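Local coordinates for protein putative ManD family dehydratase (Pantoea ananatis, PDB 3T6C) that dehydrates D-gluconate to 2-dehydro-3-deoxy-D-gluconate with low activity, using one magnesium ion per subunit, as a member of the mandelate racemase branch of the enolase superfamily, at residues Ala70-Ser73 / Ala74-Tyr78; Glu220-Ala223 / Lys224-Arg228; Pro277-Thr280 / Glu281-Lys284; Thr377-Asn380 / Asp381-Glu385; Gly423-Thr426 / Trp427-Ala430. All coordinates share one frame; numbering follows the deposited sequence.

Contact 1: residues Ala70-Ser73 / Ala74-Tyr78; sequences AVQS and AIDEY
Gln72 and Asp76 meet one helical turn apart on helix 68-83, their polar ends joined through a water. From CB, the Gln72 chain runs out with CG anti to the backbone N (chi1 176°) and extended beyond. CG is the atom that touches: Asp76 OD2 lies 3.4 Å from Gln72 CG. CD and NE2 pass farther from the carboxylate, whose plane is turned 40° from the amide. At the tip, Gln72 NE2 gives a hydrogen bond of 2.9 Å to a water, and that water donates to Asp76 OD2 at 2.7 Å. The other carboxylate oxygen, OD1, is taken by Thr34 OG1. Beneath this pair the backbone bond from Asp76 N to Gln72 O is short, 2.8 Å, and nearly straight at 169°. On the buried flank Val71 CG1 packs on Ile75 CD1 at 3.8 Å. Tyr78 reaches another subunit, its OH bonded to Tyr69 N of the second subunit. In the N-terminal capping domain of the family, Val71 and Ile75 lie against Val45 and Val47 of strand 44-51, Gln72 and Ile75 against Leu36 and Thr34 of strand 29-37, while Ala74 rests on Val109 and Ala113 of helix 108-129.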
loop_
_atom_site.group_PDB
_atom_site.type_symbol
_atom_site.label_atom_id
_atom_site.label_comp_id
_atom_site.label_asym_id
_atom_site.label_seq_id
_atom_site.Cartn_x
_atom_site.Cartn_y
_atom_site.Cartn_z
ATOM N N ALA A 70 -12.552 41.631 -7.654
ATOM C CA ALA A 70 -12.562 40.537 -8.605
ATOM C C ALA A 70 -13.788 39.670 -8.308
ATOM O O ALA A 70 -14.452 39.197 -9.224
ATOM C CB ALA A 70 -11.280 39.720 -8.504
ATOM N N VAL A 71 -14.069 39.416 -7.017
ATOM C CA VAL A 71 -15.331 38.775 -6.643
ATOM C C VAL A 71 -16.564 39.569 -7.088
ATOM O O VAL A 71 -17.504 38.971 -7.625
ATOM C CB VAL A 71 -15.354 38.497 -5.110
ATOM C CG1 VAL A 71 -16.699 37.893 -4.673
ATOM C CG2 VAL A 71 -14.227 37.600 -4.729
ATOM N N GLN A 72 -16.566 40.890 -6.895
ATOM C CA GLN A 72 -17.681 41.694 -7.374
ATOM C C GLN A 72 -17.905 41.511 -8.869
ATOM O O GLN A 72 -19.051 41.377 -9.287
ATOM C CB GLN A 72 -17.444 43.174 -7.033
ATOM C CG GLN A 72 -18.547 44.061 -7.600
ATOM C CD GLN A 72 -18.269 45.487 -7.258
ATOM O OE1 GLN A 72 -17.184 45.999 -7.529
ATOM N NE2 GLN A 72 -19.228 46.134 -6.647
ATOM N N SER A 73 -16.850 41.508 -9.676
ATOM C CA SER A 73 -17.035 41.256 -11.102
ATOM C C SER A 73 -17.605 39.846 -11.356
ATOM O O SER A 73 -18.537 39.636 -12.140
ATOM C CB SER A 73 -15.689 41.391 -11.825
ATOM O OG SER A 73 -15.855 41.236 -13.215
ATOM N N ALA A 74 -17.031 38.855 -10.693
ATOM C CA ALA A 74 -17.467 37.456 -10.892
ATOM C C ALA A 74 -18.959 37.286 -10.597
ATOM O O ALA A 74 -19.655 36.418 -11.180
ATOM C CB ALA A 74 -16.590 36.483 -10.025
ATOM N N ILE A 75 -19.489 38.095 -9.677
ATOM C CA ILE A 75 -20.936 38.097 -9.400
ATOM C C ILE A 75 -21.692 38.989 -10.413
ATOM O O ILE A 75 -22.556 38.494 -11.174
ATOM C CB ILE A 75 -21.220 38.590 -7.984
ATOM C CG1 ILE A 75 -20.561 37.641 -6.943
ATOM C CG2 ILE A 75 -22.753 38.704 -7.783
ATOM C CD1 ILE A 75 -20.420 38.279 -5.545
ATOM N N ASP A 76 -21.362 40.282 -10.438
ATOM C CA ASP A 76 -22.173 41.222 -11.220
ATOM C C ASP A 76 -22.169 40.980 -12.714
ATOM O O ASP A 76 -23.187 41.202 -13.375
ATOM C CB ASP A 76 -21.702 42.652 -10.972
ATOM C CG ASP A 76 -22.072 43.161 -9.565
ATOM O OD1 ASP A 76 -22.837 42.492 -8.835
ATOM O OD2 ASP A 76 -21.606 44.248 -9.181
ATOM N N GLU A 77 -21.034 40.586 -13.264
ATOM C CA GLU A 77 -20.947 40.427 -14.713
ATOM C C GLU A 77 -21.347 39.045 -15.175
ATOM O O GLU A 77 -21.645 38.861 -16.363
ATOM C CB GLU A 77 -19.514 40.737 -15.208
ATOM C CG GLU A 77 -19.009 42.159 -14.916
ATOM C CD GLU A 77 -19.898 43.274 -15.449
ATOM O OE1 GLU A 77 -20.698 43.052 -16.388
ATOM O OE2 GLU A 77 -19.789 44.391 -14.916
ATOM N N TYR A 78 -21.340 38.075 -14.257
ATOM C CA TYR A 78 -21.546 36.662 -14.648
ATOM C C TYR A 78 -22.696 35.964 -13.895
ATOM O O TYR A 78 -23.743 35.643 -14.498
ATOM C CB TYR A 78 -20.212 35.871 -14.508
ATOM C CG TYR A 78 -19.143 36.473 -15.376
ATOM C CD1 TYR A 78 -19.080 36.171 -16.749
ATOM C CD2 TYR A 78 -18.180 37.361 -14.845
ATOM C CE1 TYR A 78 -18.147 36.741 -17.547
ATOM C CE2 TYR A 78 -17.212 37.935 -15.655
ATOM C CZ TYR A 78 -17.197 37.598 -17.006
ATOM O OH TYR A 78 -16.216 38.164 -17.814
HETATM O O HOH W 1 -22.027 46.026 -7.174
#

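Contact 2: residues Glu220-Ala223 / Lys224-Arg228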
loop_
_atom_site.group_PDB
_atom_site.type_symbol
_atom_site.label_atom_id
_atom_site.label_comp_id
_atom_site.label_asym_id
_atom_site.label_seq_id
_atom_site.Cartn_x
_atom_site.Cartn_y
_atom_site.Cartn_z
ATOM N N GLU A 220 12.489 29.682 12.686
ATOM C CA GLU A 220 13.169 28.843 13.664
ATOM C C GLU A 220 12.923 29.409 15.054
ATOM O O GLU A 220 12.591 28.659 15.990
ATOM C CB GLU A 220 14.665 28.771 13.366
ATOM C CG GLU A 220 14.969 27.704 12.265
ATOM C CD GLU A 220 14.928 28.253 10.887
ATOM O OE1 GLU A 220 14.965 29.525 10.773
ATOM O OE2 GLU A 220 14.914 27.411 9.902
ATOM N N ALA A 221 13.071 30.730 15.201
ATOM C CA ALA A 221 12.858 31.337 16.514
ATOM C C ALA A 221 11.406 31.219 16.926
ATOM O O ALA A 221 11.098 30.990 18.101
ATOM C CB ALA A 221 13.326 32.815 16.473
ATOM N N TYR A 222 10.512 31.390 15.976
ATOM C CA TYR A 222 9.070 31.178 16.228
ATOM C C TYR A 222 8.825 29.737 16.745
ATOM O O TYR A 222 8.229 29.548 17.822
ATOM C CB TYR A 222 8.271 31.494 14.958
ATOM C CG TYR A 222 6.920 30.819 15.002
ATOM C CD1 TYR A 222 5.913 31.254 15.877
ATOM C CD2 TYR A 222 6.677 29.753 14.202
ATOM C CE1 TYR A 222 4.672 30.541 15.937
ATOM C CE2 TYR A 222 5.473 29.061 14.237
ATOM C CZ TYR A 222 4.477 29.453 15.094
ATOM O OH TYR A 222 3.306 28.707 15.099
ATOM N N ALA A 223 9.285 28.715 16.010
ATOM C CA ALA A 223 8.933 27.313 16.350
ATOM C C ALA A 223 9.426 26.995 17.745
ATOM O O ALA A 223 8.709 26.403 18.535
ATOM C CB ALA A 223 9.553 26.354 15.366
ATOM N N LYS A 224 10.645 27.423 18.063
ATOM C CA LYS A 224 11.203 27.110 19.402
ATOM C C LYS A 224 10.434 27.833 20.509
ATOM O O LYS A 224 10.349 27.326 21.636
ATOM C CB LYS A 224 12.710 27.420 19.436
ATOM C CG LYS A 224 13.531 26.565 18.481
ATOM C CD LYS A 224 14.997 27.025 18.472
ATOM C CE LYS A 224 15.895 26.136 17.617
ATOM N NZ LYS A 224 15.939 26.573 16.202
ATOM N N SER A 225 9.844 28.979 20.223
ATOM C CA SER A 225 9.189 29.750 21.258
ATOM C C SER A 225 7.917 29.064 21.726
ATOM O O SER A 225 7.450 29.304 22.860
ATOM C CB SER A 225 8.872 31.178 20.767
ATOM O OG SER A 225 7.693 31.249 19.949
ATOM N N ILE A 226 7.336 28.251 20.847
ATOM C CA ILE A 226 5.958 27.812 21.085
ATOM C C ILE A 226 5.781 26.787 22.249
ATOM O O ILE A 226 4.905 26.965 23.105
ATOM C CB ILE A 226 5.270 27.395 19.756
ATOM C CG1 ILE A 226 5.021 28.609 18.848
ATOM C CG2 ILE A 226 3.854 26.780 20.012
ATOM C CD1 ILE A 226 4.364 29.867 19.536
ATOM N N PRO A 227 6.576 25.705 22.277
ATOM C CA PRO A 227 6.403 24.800 23.425
ATOM C C PRO A 227 6.680 25.528 24.758
ATOM O O PRO A 227 6.009 25.207 25.743
ATOM C CB PRO A 227 7.437 23.684 23.154
ATOM C CG PRO A 227 7.501 23.662 21.615
ATOM C CD PRO A 227 7.464 25.144 21.245
ATOM N N ARG A 228 7.624 26.464 24.821
ATOM C CA ARG A 228 7.857 27.232 26.041
ATOM C C ARG A 228 6.623 28.048 26.433
ATOM O O ARG A 228 6.253 28.105 27.639
ATOM C CB ARG A 228 9.079 28.165 25.863
ATOM C CG ARG A 228 10.384 27.425 25.518
ATOM C CD ARG A 228 11.672 28.319 25.443
ATOM N NE ARG A 228 11.381 29.716 25.116
ATOM C CZ ARG A 228 11.837 30.373 24.046
ATOM N NH1 ARG A 228 12.647 29.779 23.166
ATOM N NH2 ARG A 228 11.476 31.644 23.855
HETATM O O HOH W 2 12.945 31.382 20.140
#
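Helix 219-237, one of the outer helices of the C-terminal barrel domain, is kinked at Pro227, and Tyr222, Ser225 and Ile226 carry the turn before the kink. Lacking an N-H, Pro227 cannot bond back to Ala223 O; instead its CD sits 3.2 Å from that oxygen. Ala223 O is taken by Ile226 N at 3.3 Å, a three-residue bond with the donor well above the carbonyl plane. Tyr222 O is gripped twice by Ser225. The Ser225 hydroxyl, placed between the backbone N and the carbonyl carbon (chi1 80°), turns back to give Tyr222 O a 2.8 Å hydrogen bond from OG in the carbonyl plane, on a lone pair. Ser225 N reaches Tyr222 O at 2.9 Å, from about 60° out of that plane. Along the buried side, Ile226 CG1 comes obliquely to the Tyr222 ring, 3.5 Å from CE1. The phenol OH goes on to His245 NE2, next in sequence to the magnesium ligand Asp246, and Met259 of helix 253-262 covers Tyr222 and Ile226. At the other flank Lys224 runs back past Glu220, but their charges go to different partners: NZ to Glu242 of the third subunit, and Glu220 OE1 to Lys205. A proline inside a helix, with no N-H to give to the turn before, is the classic cause of a helix kink; here three-residue bonds and the Ser225 hydroxyl hold that turn.

Contact 3: residues Pro277-Thr280 / Glu281-Lys284; sequences PENT and EWLK. With EDO (1,2-ethanediol), chain H.
Asn279 and Trp282 stand side by side on a run of tight, three-residue turns, their side chains pointing the same way with amide and indole planes 82° apart, nearly perpendicular. The tightness is in the backbone: Trp282 N bonds to Asn279 O at 3.0 Å, and Leu283 N bonds to Thr280 O at 3.1 Å, each donor well above the carbonyl plane. Thr280 N likewise reaches back to Pro277 O. Asn279 O also lies at the edge of the indole, in its plane, 3.5 Å from Trp282 CD1. CD1 is the part of the ring that meets the asparagine side chain too, standing 3.8 Å from Asn279 CB. Asn279 CG is anti to its own carbonyl carbon (chi1 -73°), which lays the amide alongside the indole, OD1 toward the CD1/NE1 edge and ND2 pointing away from the ring. Asn279 ND2 donates a straight 3.0 Å hydrogen bond to O2 of an ethanediol, probably from the crystallisation liquor. On another side of the turn a water ties the segments together, giving a bond to Glu278 O and accepting one from Glu281 N at 3.0 Å. Leu283 packs on Leu309 of helix 303-311, and Pro253 of helix 253-262 touches both Asn279 and Trp282. The polar tips turn to the assembly: Trp282 NE1 donates to Asn341 O of the third subunit, while Glu281 OE1 forms salt bridges with Lys313 of the third subunit and Lys307 of the second. With two lysines on one oxygen, the Glu281 carboxylate is probably held ionised, and charge as well as hydrogen bonding ties the turn to both neighbours.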
loop_
_atom_site.group_PDB
_atom_site.type_symbol
_atom_site.label_atom_id
_atom_site.label_comp_id
_atom_site.label_asym_id
_atom_site.label_seq_id
_atom_site.Cartn_x
_atom_site.Cartn_y
_atom_site.Cartn_z
ATOM N N PRO A 277 -1.513 24.337 2.078
ATOM C CA PRO A 277 -2.248 23.367 1.234
ATOM C C PRO A 277 -1.341 22.667 0.246
ATOM O O PRO A 277 -1.532 21.466 -0.005
ATOM C CB PRO A 277 -3.239 24.271 0.464
ATOM C CG PRO A 277 -3.487 25.389 1.406
ATOM C CD PRO A 277 -2.059 25.698 1.903
ATOM N N GLU A 278 -0.319 23.363 -0.261
ATOM C CA GLU A 278 0.553 22.755 -1.249
ATOM C C GLU A 278 1.430 21.646 -0.650
ATOM O O GLU A 278 2.061 20.904 -1.416
ATOM C CB GLU A 278 1.412 23.842 -1.881
ATOM C CG GLU A 278 0.576 24.884 -2.671
ATOM C CD GLU A 278 0.122 26.122 -1.866
ATOM O OE1 GLU A 278 0.186 26.123 -0.614
ATOM O OE2 GLU A 278 -0.274 27.100 -2.533
ATOM N N ASN A 279 1.539 21.593 0.683
ATOM C CA ASN A 279 2.306 20.568 1.432
ATOM C C ASN A 279 1.483 19.479 2.111
ATOM O O ASN A 279 1.959 18.871 3.096
ATOM C CB ASN A 279 3.340 21.167 2.370
ATOM C CG ASN A 279 4.557 21.740 1.627
ATOM O OD1 ASN A 279 5.008 21.167 0.625
ATOM N ND2 ASN A 279 5.113 22.853 2.143
ATOM N N THR A 280 0.198 19.381 1.781
ATOM C CA THR A 280 -0.653 18.362 2.423
ATOM C C THR A 280 -0.121 16.926 2.433
ATOM O O THR A 280 -0.440 16.181 3.347
ATOM C CB THR A 280 -2.089 18.342 1.825
ATOM O OG1 THR A 280 -2.016 18.225 0.417
ATOM C CG2 THR A 280 -2.831 19.619 2.229
ATOM N N GLU A 281 0.733 16.548 1.499
ATOM C CA GLU A 281 1.286 15.180 1.493
ATOM C C GLU A 281 2.170 14.922 2.723
ATOM O O GLU A 281 2.391 13.795 3.073
ATOM C CB GLU A 281 2.063 14.948 0.179
ATOM C CG GLU A 281 1.087 14.766 -0.977
ATOM C CD GLU A 281 1.756 14.711 -2.351
ATOM O OE1 GLU A 281 3.003 14.843 -2.438
ATOM O OE2 GLU A 281 0.993 14.603 -3.345
ATOM N N TRP A 282 2.643 15.978 3.392
ATOM C CA TRP A 282 3.466 15.778 4.565
ATOM C C TRP A 282 2.649 15.344 5.803
ATOM O O TRP A 282 3.226 14.932 6.825
ATOM C CB TRP A 282 4.202 17.108 4.871
ATOM C CG TRP A 282 5.368 17.359 3.946
ATOM C CD1 TRP A 282 5.348 17.971 2.691
ATOM C CD2 TRP A 282 6.725 16.961 4.189
ATOM N NE1 TRP A 282 6.634 17.976 2.190
ATOM C CE2 TRP A 282 7.489 17.353 3.063
ATOM C CE3 TRP A 282 7.369 16.317 5.252
ATOM C CZ2 TRP A 282 8.870 17.132 2.971
ATOM C CZ3 TRP A 282 8.764 16.097 5.159
ATOM C CH2 TRP A 282 9.492 16.499 4.040
ATOM N N LEU A 283 1.332 15.500 5.756
ATOM C CA LEU A 283 0.546 15.134 6.933
ATOM C C LEU A 283 0.555 13.623 7.151
ATOM O O LEU A 283 0.339 13.219 8.301
ATOM C CB LEU A 283 -0.910 15.672 6.858
ATOM C CG LEU A 283 -0.929 17.189 7.038
ATOM C CD1 LEU A 283 -2.342 17.714 6.669
ATOM C CD2 LEU A 283 -0.609 17.568 8.461
ATOM N N LYS A 284 0.801 12.807 6.114
ATOM C CA LYS A 284 0.925 11.356 6.362
ATOM C C LYS A 284 2.051 11.101 7.359
ATOM O O LYS A 284 1.894 10.390 8.354
ATOM C CB LYS A 284 1.210 10.629 5.072
ATOM C CG LYS A 284 1.498 9.140 5.397
ATOM C CD LYS A 284 1.509 8.342 4.085
ATOM C CE LYS A 284 2.051 6.949 4.295
ATOM N NZ LYS A 284 2.346 6.332 2.978
HETATM C C1 EDO H . 10.055 24.666 2.259
HETATM O O1 EDO H . 10.581 24.948 0.908
HETATM C C2 EDO H . 8.700 23.925 2.315
HETATM O O2 EDO H . 7.614 24.380 1.421
HETATM O O HOH W 3 1.873 17.995 -0.928
#

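Contact 4: residues Thr377-Asn380 / Asp381-Glu385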
loop_
_atom_site.group_PDB
_atom_site.type_symbol
_atom_site.label_atom_id
_atom_site.label_comp_id
_atom_site.label_asym_id
_atom_site.label_seq_id
_atom_site.Cartn_x
_atom_site.Cartn_y
_atom_site.Cartn_z
ATOM N N THR A 377 -14.714 36.335 16.503
ATOM C CA THR A 377 -14.113 37.624 16.872
ATOM C C THR A 377 -15.245 38.611 17.021
ATOM O O THR A 377 -16.230 38.606 16.265
ATOM C CB THR A 377 -13.069 38.139 15.844
ATOM O OG1 THR A 377 -13.682 38.190 14.576
ATOM C CG2 THR A 377 -11.873 37.237 15.735
ATOM N N PRO A 378 -15.157 39.450 18.043
ATOM C CA PRO A 378 -16.322 40.267 18.368
ATOM C C PRO A 378 -16.769 41.175 17.206
ATOM O O PRO A 378 -15.953 41.613 16.386
ATOM C CB PRO A 378 -15.875 41.084 19.592
ATOM C CG PRO A 378 -14.459 40.698 19.881
ATOM C CD PRO A 378 -14.079 39.506 19.044
ATOM N N MET A 379 -18.090 41.365 17.126
ATOM C CA MET A 379 -18.734 42.146 16.076
ATOM C C MET A 379 -19.073 43.454 16.726
ATOM O O MET A 379 -19.858 43.474 17.700
ATOM C CB MET A 379 -20.034 41.434 15.640
ATOM C CG MET A 379 -19.909 40.613 14.355
ATOM S SD MET A 379 -21.196 39.361 14.064
ATOM C CE MET A 379 -20.919 38.245 15.400
ATOM N N ASN A 380 -18.522 44.541 16.206
ATOM C CA ASN A 380 -18.779 45.849 16.820
ATOM C C ASN A 380 -20.178 46.402 16.622
ATOM O O ASN A 380 -21.029 45.821 15.937
ATOM C CB ASN A 380 -17.732 46.900 16.363
ATOM C CG ASN A 380 -17.831 47.301 14.860
ATOM O OD1 ASN A 380 -18.659 46.792 14.135
ATOM N ND2 ASN A 380 -16.976 48.231 14.414
ATOM N N ASP A 381 -20.450 47.540 17.246
ATOM C CA ASP A 381 -21.789 48.071 17.123
ATOM C C ASP A 381 -22.162 48.432 15.702
ATOM O O ASP A 381 -23.281 48.200 15.281
ATOM C CB ASP A 381 -22.017 49.209 18.108
ATOM C CG ASP A 381 -22.396 48.677 19.491
ATOM O OD1 ASP A 381 -21.477 48.416 20.316
ATOM O OD2 ASP A 381 -23.616 48.469 19.727
ATOM N N ALA A 382 -21.217 48.945 14.950
ATOM C CA ALA A 382 -21.507 49.288 13.548
ATOM C C ALA A 382 -21.916 48.043 12.727
ATOM O O ALA A 382 -22.887 48.112 11.937
ATOM C CB ALA A 382 -20.312 49.986 12.917
ATOM N N LEU A 383 -21.221 46.924 12.912
ATOM C CA LEU A 383 -21.607 45.680 12.259
ATOM C C LEU A 383 -23.001 45.234 12.664
ATOM O O LEU A 383 -23.818 44.844 11.821
ATOM C CB LEU A 383 -20.623 44.570 12.656
ATOM C CG LEU A 383 -19.357 44.520 11.801
ATOM C CD1 LEU A 383 -18.309 43.608 12.464
ATOM C CD2 LEU A 383 -19.731 44.020 10.375
ATOM N N ARG A 384 -23.285 45.340 13.962
ATOM C CA ARG A 384 -24.587 44.929 14.471
ATOM C C ARG A 384 -25.751 45.795 13.972
ATOM O O ARG A 384 -26.865 45.307 13.819
ATOM C CB ARG A 384 -24.548 44.844 15.998
ATOM C CG ARG A 384 -23.674 43.688 16.500
ATOM C CD ARG A 384 -23.601 43.584 18.019
ATOM N NE ARG A 384 -22.834 42.355 18.306
ATOM C CZ ARG A 384 -23.382 41.129 18.416
ATOM N NH1 ARG A 384 -24.705 40.971 18.334
ATOM N NH2 ARG A 384 -22.620 40.063 18.626
ATOM N N GLU A 385 -25.477 47.080 13.764
ATOM C CA GLU A 385 -26.423 48.015 13.191
ATOM C C GLU A 385 -26.655 47.762 11.704
ATOM O O GLU A 385 -27.797 47.738 11.243
ATOM C CB GLU A 385 -25.848 49.424 13.353
ATOM C CG GLU A 385 -26.777 50.538 12.917
ATOM C CD GLU A 385 -26.670 51.753 13.832
ATOM O OE1 GLU A 385 -27.674 52.425 13.988
ATOM O OE2 GLU A 385 -25.596 52.032 14.403
#
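Met379 lies at about a right angle to both Leu383 and Arg384, and Asn380 is set the same way against Leu383, so the loop side chains run across those of the first helical turn. Met379 CG touches Leu383 CD1 at 3.9 Å. The arginine, extended from CG to NE, is drawn back along the loop until Arg384 NE donates to Met379 O at 3.2 Å. That oxygen sits at the guanidinium edge, in its plane, while the donor is tilted 34° from the carbonyl plane. Asn380 is the N-cap of helix 381-386. Its CG lies between the backbone N and the carbonyl carbon (chi1 68°), which swings Asn380 OD1 over the helix start to accept from Leu383 N at 2.8 Å. The same Asn380 OD1 rests against the leucine side chain, 3.3 Å from Leu383 CB. Asn380 O takes the regular helical bond, 3.0 Å from Arg384 N. The amide's other end, ND2, donates to Pro39 O, and Arg384 NH1 donates to Pro391 O. Toward helix 355-367, Met379 meets Val358 and Leu383 meets Pro355. The cap thus gives the Leu383 N-H, in the first turn, a side-chain acceptor, with the amide fixed at both ends; through NE and NH1 the guanidinium bonds to two carbonyl oxygens, joining the loop before the helix to the chain after it.

Contact 5: residues Gly423-Thr426 / Trp427-Ala430; sequences GNPT and WTMA
A type I beta turn from Thr426 to Met429 is closed by one backbone bond, Met429 N to Thr426 O, 3.2 Å long and nearly straight at 169°, and leads into strand 430-431. Trp427, at the second position of this turn, belongs to the D-gluconate pocket, where it touches the ligand and approaches His248. Its CG stands between the backbone N and the carbonyl carbon (chi1 69°), which brings the indole up over the next residue: one face is covered by Thr428 CG2, 3.4 Å above the plane and over the ring centre, a CH-pi contact. From the loop before the turn, Pro425 CB comes obliquely to the pyrrole part of the ring, 3.8 Å from Trp427 CD1. The backbone N of Trp427 is held by Asp188 OD2, while Leu191 of helix 189-192 packs on the indole. The second subunit takes part as well, its Tyr103 ring meeting Trp427 with the two ring planes about 55° apart. While the methyl of Thr428 serves the tryptophan, OG1 of Thr428 lies 3.5 Å from Pro425 O and is hydrogen-bonded to Ser101 O of the second subunit.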
loop_
_atom_site.group_PDB
_atom_site.type_symbol
_atom_site.label_atom_id
_atom_site.label_comp_id
_atom_site.label_asym_id
_atom_site.label_seq_id
_atom_site.Cartn_x
_atom_site.Cartn_y
_atom_site.Cartn_z
ATOM N N GLY A 423 -7.352 47.795 -1.941
ATOM C CA GLY A 423 -5.893 47.821 -1.861
ATOM C C GLY A 423 -5.222 46.468 -1.679
ATOM O O GLY A 423 -5.878 45.453 -1.483
ATOM N N ASN A 424 -3.894 46.456 -1.802
ATOM C CA ASN A 424 -3.118 45.235 -1.599
ATOM C C ASN A 424 -2.650 45.155 -0.136
ATOM O O ASN A 424 -1.972 46.043 0.348
ATOM C CB ASN A 424 -1.906 45.312 -2.505
ATOM C CG ASN A 424 -2.259 45.090 -3.984
ATOM O OD1 ASN A 424 -3.067 44.228 -4.320
ATOM N ND2 ASN A 424 -1.625 45.847 -4.859
ATOM N N PRO A 425 -2.929 44.025 0.551
ATOM C CA PRO A 425 -2.474 43.945 1.939
ATOM C C PRO A 425 -0.970 43.897 2.045
ATOM O O PRO A 425 -0.307 43.447 1.146
ATOM C CB PRO A 425 -3.065 42.613 2.441
ATOM C CG PRO A 425 -3.606 41.935 1.300
ATOM C CD PRO A 425 -3.757 42.884 0.129
ATOM N N THR A 426 -0.430 44.459 3.105
ATOM C CA THR A 426 0.999 44.352 3.314
ATOM C C THR A 426 1.443 43.079 4.030
ATOM O O THR A 426 2.608 42.658 3.893
ATOM C CB THR A 426 1.561 45.610 3.979
ATOM O OG1 THR A 426 0.870 45.795 5.202
ATOM C CG2 THR A 426 1.314 46.846 3.118
ATOM N N TRP A 427 0.607 42.496 4.890
ATOM C CA TRP A 427 1.084 41.396 5.727
ATOM C C TRP A 427 1.383 40.133 4.931
ATOM O O TRP A 427 2.071 39.231 5.418
ATOM C CB TRP A 427 0.039 41.062 6.816
ATOM C CG TRP A 427 -1.231 40.429 6.282
ATOM C CD1 TRP A 427 -2.352 41.085 5.864
ATOM C CD2 TRP A 427 -1.518 39.014 6.147
ATOM N NE1 TRP A 427 -3.298 40.183 5.448
ATOM C CE2 TRP A 427 -2.832 38.904 5.627
ATOM C CE3 TRP A 427 -0.804 37.836 6.440
ATOM C CZ2 TRP A 427 -3.453 37.649 5.384
ATOM C CZ3 TRP A 427 -1.428 36.582 6.180
ATOM C CH2 TRP A 427 -2.743 36.518 5.671
ATOM N N THR A 428 0.906 40.088 3.681
ATOM C CA THR A 428 1.069 38.874 2.864
ATOM C C THR A 428 2.413 38.896 2.135
ATOM O O THR A 428 2.688 37.939 1.388
ATOM C CB THR A 428 -0.037 38.724 1.817
ATOM O OG1 THR A 428 -0.142 39.969 1.099
ATOM C CG2 THR A 428 -1.395 38.409 2.504
ATOM N N MET A 429 3.255 39.927 2.351
ATOM C CA MET A 429 4.655 39.799 1.920
ATOM C C MET A 429 5.404 39.446 3.215
ATOM O O MET A 429 5.977 40.317 3.907
ATOM C CB MET A 429 5.112 41.185 1.410
ATOM C CG MET A 429 6.561 41.240 0.934
ATOM S SD MET A 429 6.782 40.294 -0.607
ATOM C CE MET A 429 5.905 41.336 -1.780
ATOM N N ALA A 430 5.558 38.148 3.435
ATOM C CA ALA A 430 6.232 37.654 4.641
ATOM C C ALA A 430 7.549 37.079 4.203
ATOM O O ALA A 430 7.579 36.233 3.310
ATOM C CB ALA A 430 5.359 36.560 5.308
#

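How the contacts relate
Along the chain the five contacts follow in series. Contact 1 belongs to the N-terminal domain, on the helix after its three-stranded antiparallel sheet. Contacts 2, 3 and 4 lie in the barrel domain, on helix 219-237, the approach to helix 283-289 and the start of helix 381-386; contact 5 follows near the C-terminus, leading into a small sheet with strand 215-216. Contacts 1 and 2 are farthest apart, centres about 42 Å, on opposite sides of the chain's centre. Contacts 1, 3 and 5 touch the second subunit, contacts 2 and 3 the third. Tyr78 and Asn424 of different subunits bond, linking contacts 1 and 5, although within one chain the nearest atoms of the two contacts are about 10 Å apart.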